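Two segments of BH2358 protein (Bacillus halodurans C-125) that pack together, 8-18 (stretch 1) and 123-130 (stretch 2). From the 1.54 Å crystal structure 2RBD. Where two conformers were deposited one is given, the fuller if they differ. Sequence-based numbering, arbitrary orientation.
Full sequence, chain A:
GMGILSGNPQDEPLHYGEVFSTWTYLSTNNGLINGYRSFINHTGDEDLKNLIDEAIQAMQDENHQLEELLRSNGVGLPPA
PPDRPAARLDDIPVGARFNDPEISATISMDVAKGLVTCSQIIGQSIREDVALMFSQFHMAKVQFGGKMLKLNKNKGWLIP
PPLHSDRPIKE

Stretch 1, residues 8-18: NPQDEPLHYGE
Stretch 2 (123-130) GQSIREDV

Two short segments, more than 100 residues apart in sequence, bury 655 Å² between them. Stretch 1 opens with a 3-10 turn at 9-11, runs extended through Glu12 to His15 (psi 145-165°), and enters a helix at Tyr16. Stretch 2 leaves one helix, passes through Ser125 and Ile126, and starts another at Glu128. CA of Gly17 lies 7.3 Å from CA of Gln124, CA of Glu18 6.4 Å from CA of Ser125, and CA of His15 7.8 Å from CA of Ile126. CA of Pro9 and CA of Arg127 are 5.8 Å apart.

Glu18 (chi1 m, chi2 t) serves both segments. Its OE2 accepts from Ile126 N and Arg127 N, both at 2.8 Å, satisfying two amides in the non-helical link. Its OE1 accepts from His15 N at 2.9 Å.

His15 (chi1 p) is the N-cap. Its ND1 accepts a weak bond from Gly17 N at 3.0 Å. At the ring edge, near its plane, His15 NE2 donates to Gln124 O at 2.8 Å. Imidazole suits this place because it can accept and donate at once. Gly17 has no side chain; a CB here would point toward stretch 2.

Arg127 buries the most area. Its chi1 is -117°, between wells, with chi2 t and chi3 p. NH1 donates to Glu12 O at 2.9 Å. NE and NH2 donate to Asp129 OD1 and OD2, each at 2.8 Å; this pairing includes a salt bridge. Asp129 takes chi1 p. Leu14 CD2 covers one guanidinium face, 3.7 Å from Arg127 CZ; Pro9 and Gln10 backbone atoms cover the opposite face. Leu14 CD2 also meets Val130 CG2 at 3.6 Å.

One water donates to Glu12 OE1 (3.0 Å) and accepts from Glu128 N (2.8 Å).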

ATOM      1  N   ASN A   8      16.973 -23.795 -11.879  1.00 79.05           N
ATOM      2  CA  ASN A   8      15.789 -23.543 -12.760  1.00 77.41           C
ATOM      3  C   ASN A   8      14.550 -23.096 -11.946  1.00 76.29           C
ATOM      4  O   ASN A   8      13.894 -23.944 -11.313  1.00 74.62           O
ATOM      5  CB  ASN A   8      15.474 -24.809 -13.569  1.00 78.75           C
ATOM      6  CG  ASN A   8      14.292 -24.627 -14.518  1.00 81.18           C
ATOM      7  OD1 ASN A   8      14.072 -23.540 -15.071  1.00 82.15           O
ATOM      8  ND2 ASN A   8      13.521 -25.705 -14.713  1.00 91.72           N
ATOM      9  N   PRO A   9      14.216 -21.769 -11.981  1.00 74.92           N
ATOM     10  CA  PRO A   9      13.166 -21.217 -11.097  1.00 73.20           C
ATOM     11  C   PRO A   9      11.852 -21.921 -11.315  1.00 69.84           C
ATOM     12  O   PRO A   9      11.144 -22.215 -10.363  1.00 69.33           O
ATOM     13  CB  PRO A   9      13.033 -19.736 -11.526  1.00 71.79           C
ATOM     14  CG  PRO A   9      14.206 -19.428 -12.332  1.00 72.59           C
ATOM     15  CD  PRO A   9      14.764 -20.731 -12.880  1.00 75.26           C
ATOM     16  N   GLN A  10      11.565 -22.213 -12.578  1.00 66.72           N
ATOM     17  CA  GLN A  10      10.300 -22.803 -12.961  1.00 65.13           C
ATOM     18  C   GLN A  10      10.172 -24.306 -12.657  1.00 60.90           C
ATOM     19  O   GLN A  10       9.127 -24.883 -12.936  1.00 64.43           O
ATOM     20  CB  GLN A  10      10.033 -22.498 -14.432  1.00 66.48           C
ATOM     21  CG  GLN A  10       9.907 -20.991 -14.698  1.00 71.06           C
ATOM     22  CD  GLN A  10      10.718 -20.535 -15.892  1.00 80.08           C
ATOM     23  OE1 GLN A  10      10.656 -21.150 -16.960  1.00 90.01           O
ATOM     24  NE2 GLN A  10      11.490 -19.456 -15.722  1.00 80.67           N
ATOM     25  N   ASP A  11      11.197 -24.933 -12.082  1.00 54.30           N
ATOM     26  CA  ASP A  11      11.041 -26.265 -11.495  1.00 49.83           C
ATOM     27  C   ASP A  11      10.646 -26.220  -9.992  1.00 48.77           C
ATOM     28  O   ASP A  11      10.438 -27.264  -9.384  1.00 52.10           O
ATOM     29  CB  ASP A  11      12.324 -27.077 -11.681  1.00 51.92           C
ATOM     30  N   GLU A  12      10.549 -25.028  -9.397  1.00 42.86           N
ATOM     31  CA  GLU A  12      10.138 -24.866  -7.991  1.00 40.14           C
ATOM     32  C   GLU A  12       8.655 -24.531  -8.002  1.00 29.50           C
ATOM     33  O   GLU A  12       8.194 -23.883  -8.919  1.00 24.38           O
ATOM     34  CB  GLU A  12      10.884 -23.707  -7.331  1.00 37.71           C
ATOM     35  CG  GLU A  12      12.378 -23.635  -7.651  1.00 47.28           C
ATOM     36  CD  GLU A  12      13.091 -22.277  -7.314  1.00 49.74           C
ATOM     37  OE1 GLU A  12      12.462 -21.224  -6.990  1.00 47.97           O
ATOM     38  OE2 GLU A  12      14.348 -22.288  -7.393  1.00 67.62           O
ATOM     39  N   PRO A  13       7.905 -24.971  -6.990  1.00 25.51           N
ATOM     40  CA  PRO A  13       6.504 -24.564  -6.889  1.00 22.82           C
ATOM     41  C   PRO A  13       6.349 -23.082  -6.544  1.00 18.80           C
ATOM     42  O   PRO A  13       7.134 -22.525  -5.780  1.00 21.41           O
ATOM     43  CB  PRO A  13       5.967 -25.398  -5.730  1.00 24.64           C
ATOM     44  CG  PRO A  13       7.123 -25.767  -4.943  1.00 29.44           C
ATOM     45  CD  PRO A  13       8.291 -25.872  -5.891  1.00 28.12           C
ATOM     46  N   LEU A  14       5.317 -22.468  -7.110  1.00 18.45           N
ATOM     47  CA  LEU A  14       4.835 -21.162  -6.642  1.00 17.98           C
ATOM     48  C   LEU A  14       4.309 -21.276  -5.220  1.00 17.13           C
ATOM     49  O   LEU A  14       3.749 -22.295  -4.821  1.00 16.96           O
ATOM     50  CB  LEU A  14       3.715 -20.631  -7.547  1.00 16.87           C
ATOM     51  CG  LEU A  14       4.068 -20.372  -9.030  1.00 17.65           C
ATOM     52  CD1 LEU A  14       2.827 -20.297  -9.892  1.00 18.26           C
ATOM     53  CD2 LEU A  14       4.973 -19.115  -9.154  1.00 17.52           C
ATOM     54  N   HIS A  15       4.481 -20.220  -4.444  1.00 15.53           N
ATOM     55  CA  HIS A  15       3.801 -20.155  -3.155  1.00 14.17           C
ATOM     56  C   HIS A  15       2.409 -19.549  -3.269  1.00 12.20           C
ATOM     57  O   HIS A  15       2.027 -19.044  -4.308  1.00 13.05           O
ATOM     58  CB  HIS A  15       4.670 -19.519  -2.063  1.00 14.98           C
ATOM     59  CG  HIS A  15       4.935 -18.051  -2.174  1.00 14.12           C
ATOM     60  ND1 HIS A  15       3.975 -17.084  -1.925  1.00 14.90           N
ATOM     61  CD2 HIS A  15       6.105 -17.389  -2.359  1.00 15.34           C
ATOM     62  CE1 HIS A  15       4.542 -15.892  -1.992  1.00 15.24           C
ATOM     63  NE2 HIS A  15       5.833 -16.046  -2.243  1.00 15.86           N
ATOM     64  N   TYR A  16       1.612 -19.727  -2.236  1.00 12.79           N
ATOM     65  CA  TYR A  16       0.213 -19.285  -2.244  1.00 13.55           C
ATOM     66  C   TYR A  16       0.033 -17.818  -2.564  1.00 13.26           C
ATOM     67  O   TYR A  16      -0.905 -17.443  -3.268  1.00 12.21           O
ATOM     68  CB  TYR A  16      -0.416 -19.557  -0.892  1.00 12.68           C
ATOM     69  CG  TYR A  16      -1.096 -20.901  -0.689  1.00 12.16           C
ATOM     70  CD1 TYR A  16      -0.639 -22.051  -1.283  1.00 15.53           C
ATOM     71  CD2 TYR A  16      -2.171 -20.978   0.124  1.00 14.27           C
ATOM     72  CE1 TYR A  16      -1.283 -23.271  -1.068  1.00 18.91           C
ATOM     73  CE2 TYR A  16      -2.817 -22.165   0.340  1.00 20.35           C
ATOM     74  CZ  TYR A  16      -2.358 -23.312  -0.252  1.00 19.57           C
ATOM     75  OH  TYR A  16      -3.043 -24.510  -0.005  1.00 21.79           O
ATOM     76  N   GLY A  17       0.950 -16.997  -2.078  1.00 12.58           N
ATOM     77  CA  GLY A  17       0.940 -15.572  -2.393  1.00 12.26           C
ATOM     78  C   GLY A  17       1.211 -15.257  -3.838  1.00 14.51           C
ATOM     79  O   GLY A  17       0.565 -14.406  -4.433  1.00 13.56           O
ATOM     80  N   GLU A  18       2.202 -15.908  -4.405  1.00 12.76           N
ATOM     81  CA  GLU A  18       2.473 -15.764  -5.804  1.00 12.26           C
ATOM     82  C   GLU A  18       1.273 -16.155  -6.662  1.00 12.56           C
ATOM     83  O   GLU A  18       0.937 -15.462  -7.629  1.00 13.79           O
ATOM     84  CB  GLU A  18       3.699 -16.600  -6.189  1.00 13.32           C
ATOM     85  CG  GLU A  18       5.029 -15.988  -5.688  1.00 14.95           C
ATOM     86  CD  GLU A  18       6.235 -16.944  -5.722  1.00 17.41           C
ATOM     87  OE1 GLU A  18       6.083 -18.193  -5.821  1.00 16.09           O
ATOM     88  OE2 GLU A  18       7.367 -16.448  -5.724  1.00 13.98           O
ATOM     89  N   GLY A 123       8.146  -7.766  -4.154  1.00 14.25           N
ATOM     90  CA  GLY A 123       8.547  -7.912  -2.757  1.00 15.60           C
ATOM     91  C   GLY A 123       8.198  -9.223  -2.077  1.00 16.63           C
ATOM     92  O   GLY A 123       8.941  -9.680  -1.207  1.00 20.20           O
ATOM     93  N   GLN A 124       7.096  -9.850  -2.468  1.00 15.03           N
ATOM     94  CA  GLN A 124       6.651 -11.070  -1.839  0.90 18.46           C
ATOM     95  C   GLN A 124       7.100 -12.310  -2.603  1.00 16.82           C
ATOM     96  O   GLN A 124       6.885 -13.437  -2.157  1.00 17.70           O
ATOM     97  CB  GLN A 124       5.142 -11.046  -1.668  0.90 20.08           C
ATOM     98  CG  GLN A 124       4.360 -11.313  -2.909  0.90 29.22           C
ATOM     99  CD  GLN A 124       2.873 -11.566  -2.592  0.90 34.30           C
ATOM    100  OE1 GLN A 124       2.330 -12.628  -2.931  0.90 44.04           O
ATOM    101  NE2 GLN A 124       2.231 -10.601  -1.895  0.90 41.57           N
ATOM    102  N   SER A 125       7.733 -12.098  -3.735  1.00 16.11           N
ATOM    103  CA  SER A 125       8.158 -13.205  -4.586  1.00 15.97           C
ATOM    104  C   SER A 125       9.373 -13.942  -4.048  1.00 18.11           C
ATOM    105  O   SER A 125      10.268 -13.355  -3.482  1.00 17.83           O
ATOM    106  CB  SER A 125       8.502 -12.719  -5.996  1.00 17.07           C
ATOM    107  OG  SER A 125       7.322 -12.364  -6.698  1.00 27.59           O
ATOM    108  N   ILE A 126       9.353 -15.251  -4.211  1.00 15.86           N
ATOM    109  CA  ILE A 126      10.492 -16.125  -3.911  1.00 15.54           C
ATOM    110  C   ILE A 126      10.988 -16.762  -5.182  1.00 17.63           C
ATOM    111  O   ILE A 126      12.191 -16.891  -5.376  1.00 19.25           O
ATOM    112  CB  ILE A 126      10.102 -17.187  -2.880  1.00 14.37           C
ATOM    113  CG1 ILE A 126       9.750 -16.524  -1.554  1.00 17.25           C
ATOM    114  CG2 ILE A 126      11.252 -18.196  -2.697  1.00 20.28           C
ATOM    115  CD1 ILE A 126       9.366 -17.494  -0.425  1.00 21.01           C
ATOM    116  N   ARG A 127      10.094 -17.070  -6.111  1.00 16.42           N
ATOM    117  CA  ARG A 127      10.538 -17.533  -7.421  1.00 18.30           C
ATOM    118  C   ARG A 127      11.047 -16.374  -8.244  1.00 17.72           C
ATOM    119  O   ARG A 127      10.329 -15.388  -8.476  1.00 17.54           O
ATOM    120  CB  ARG A 127       9.441 -18.328  -8.138  1.00 18.98           C
ATOM    121  CG  ARG A 127       9.863 -19.775  -8.393  1.00 25.18           C
ATOM    122  CD  ARG A 127       8.799 -20.598  -9.006  1.00 23.51           C
ATOM    123  NE  ARG A 127       8.455 -20.199 -10.363  1.00 20.13           N
ATOM    124  CZ  ARG A 127       7.570 -20.846 -11.099  1.00 21.05           C
ATOM    125  NH1 ARG A 127       6.982 -21.939 -10.642  1.00 20.98           N
ATOM    126  NH2 ARG A 127       7.276 -20.418 -12.299  1.00 21.23           N
ATOM    127  N   GLU A 128      12.297 -16.480  -8.694  1.00 18.06           N
ATOM    128  CA  GLU A 128      12.959 -15.353  -9.355  1.00 20.78           C
ATOM    129  C   GLU A 128      12.281 -14.902 -10.652  1.00 18.34           C
ATOM    130  O   GLU A 128      12.300 -13.722 -11.005  1.00 19.30           O
ATOM    131  CB  GLU A 128      14.434 -15.691  -9.640  1.00 21.94           C
ATOM    132  CG  GLU A 128      15.259 -15.861  -8.398  1.00 30.82           C
ATOM    133  CD  GLU A 128      16.717 -16.337  -8.687  1.00 37.48           C
ATOM    134  OE1 GLU A 128      16.986 -16.884  -9.787  1.00 57.58           O
ATOM    135  OE2 GLU A 128      17.588 -16.152  -7.798  1.00 62.26           O
ATOM    136  N   ASP A 129      11.696 -15.849 -11.378  1.00 18.11           N
ATOM    137  CA  ASP A 129      10.998 -15.520 -12.623  1.00 18.27           C
ATOM    138  C   ASP A 129       9.788 -14.616 -12.397  1.00 16.37           C
ATOM    139  O   ASP A 129       9.457 -13.801 -13.259  1.00 16.38           O
ATOM    140  CB  ASP A 129      10.592 -16.791 -13.391  1.00 20.00           C
ATOM    141  CG  ASP A 129       9.632 -17.702 -12.618  1.00 21.99           C
ATOM    142  OD1 ASP A 129       9.877 -18.013 -11.433  1.00 22.56           O
ATOM    143  OD2 ASP A 129       8.623 -18.122 -13.221  1.00 27.62           O
ATOM    144  N   VAL A 130       9.092 -14.836 -11.286  1.00 16.17           N
ATOM    145  CA  VAL A 130       7.903 -14.020 -10.932  1.00 16.64           C
ATOM    146  C   VAL A 130       8.352 -12.586 -10.615  1.00 14.76           C
ATOM    147  O   VAL A 130       7.796 -11.629 -11.151  1.00 14.60           O
ATOM    148  CB  VAL A 130       7.069 -14.643  -9.779  1.00 16.29           C
ATOM    149  CG1 VAL A 130       5.866 -13.739  -9.396  1.00 17.84           C
ATOM    150  CG2 VAL A 130       6.592 -16.085 -10.130  1.00 19.18           C
TER
HETATM  151  O   HOH W   1      13.798 -18.813  -8.109  1.00 23.55           O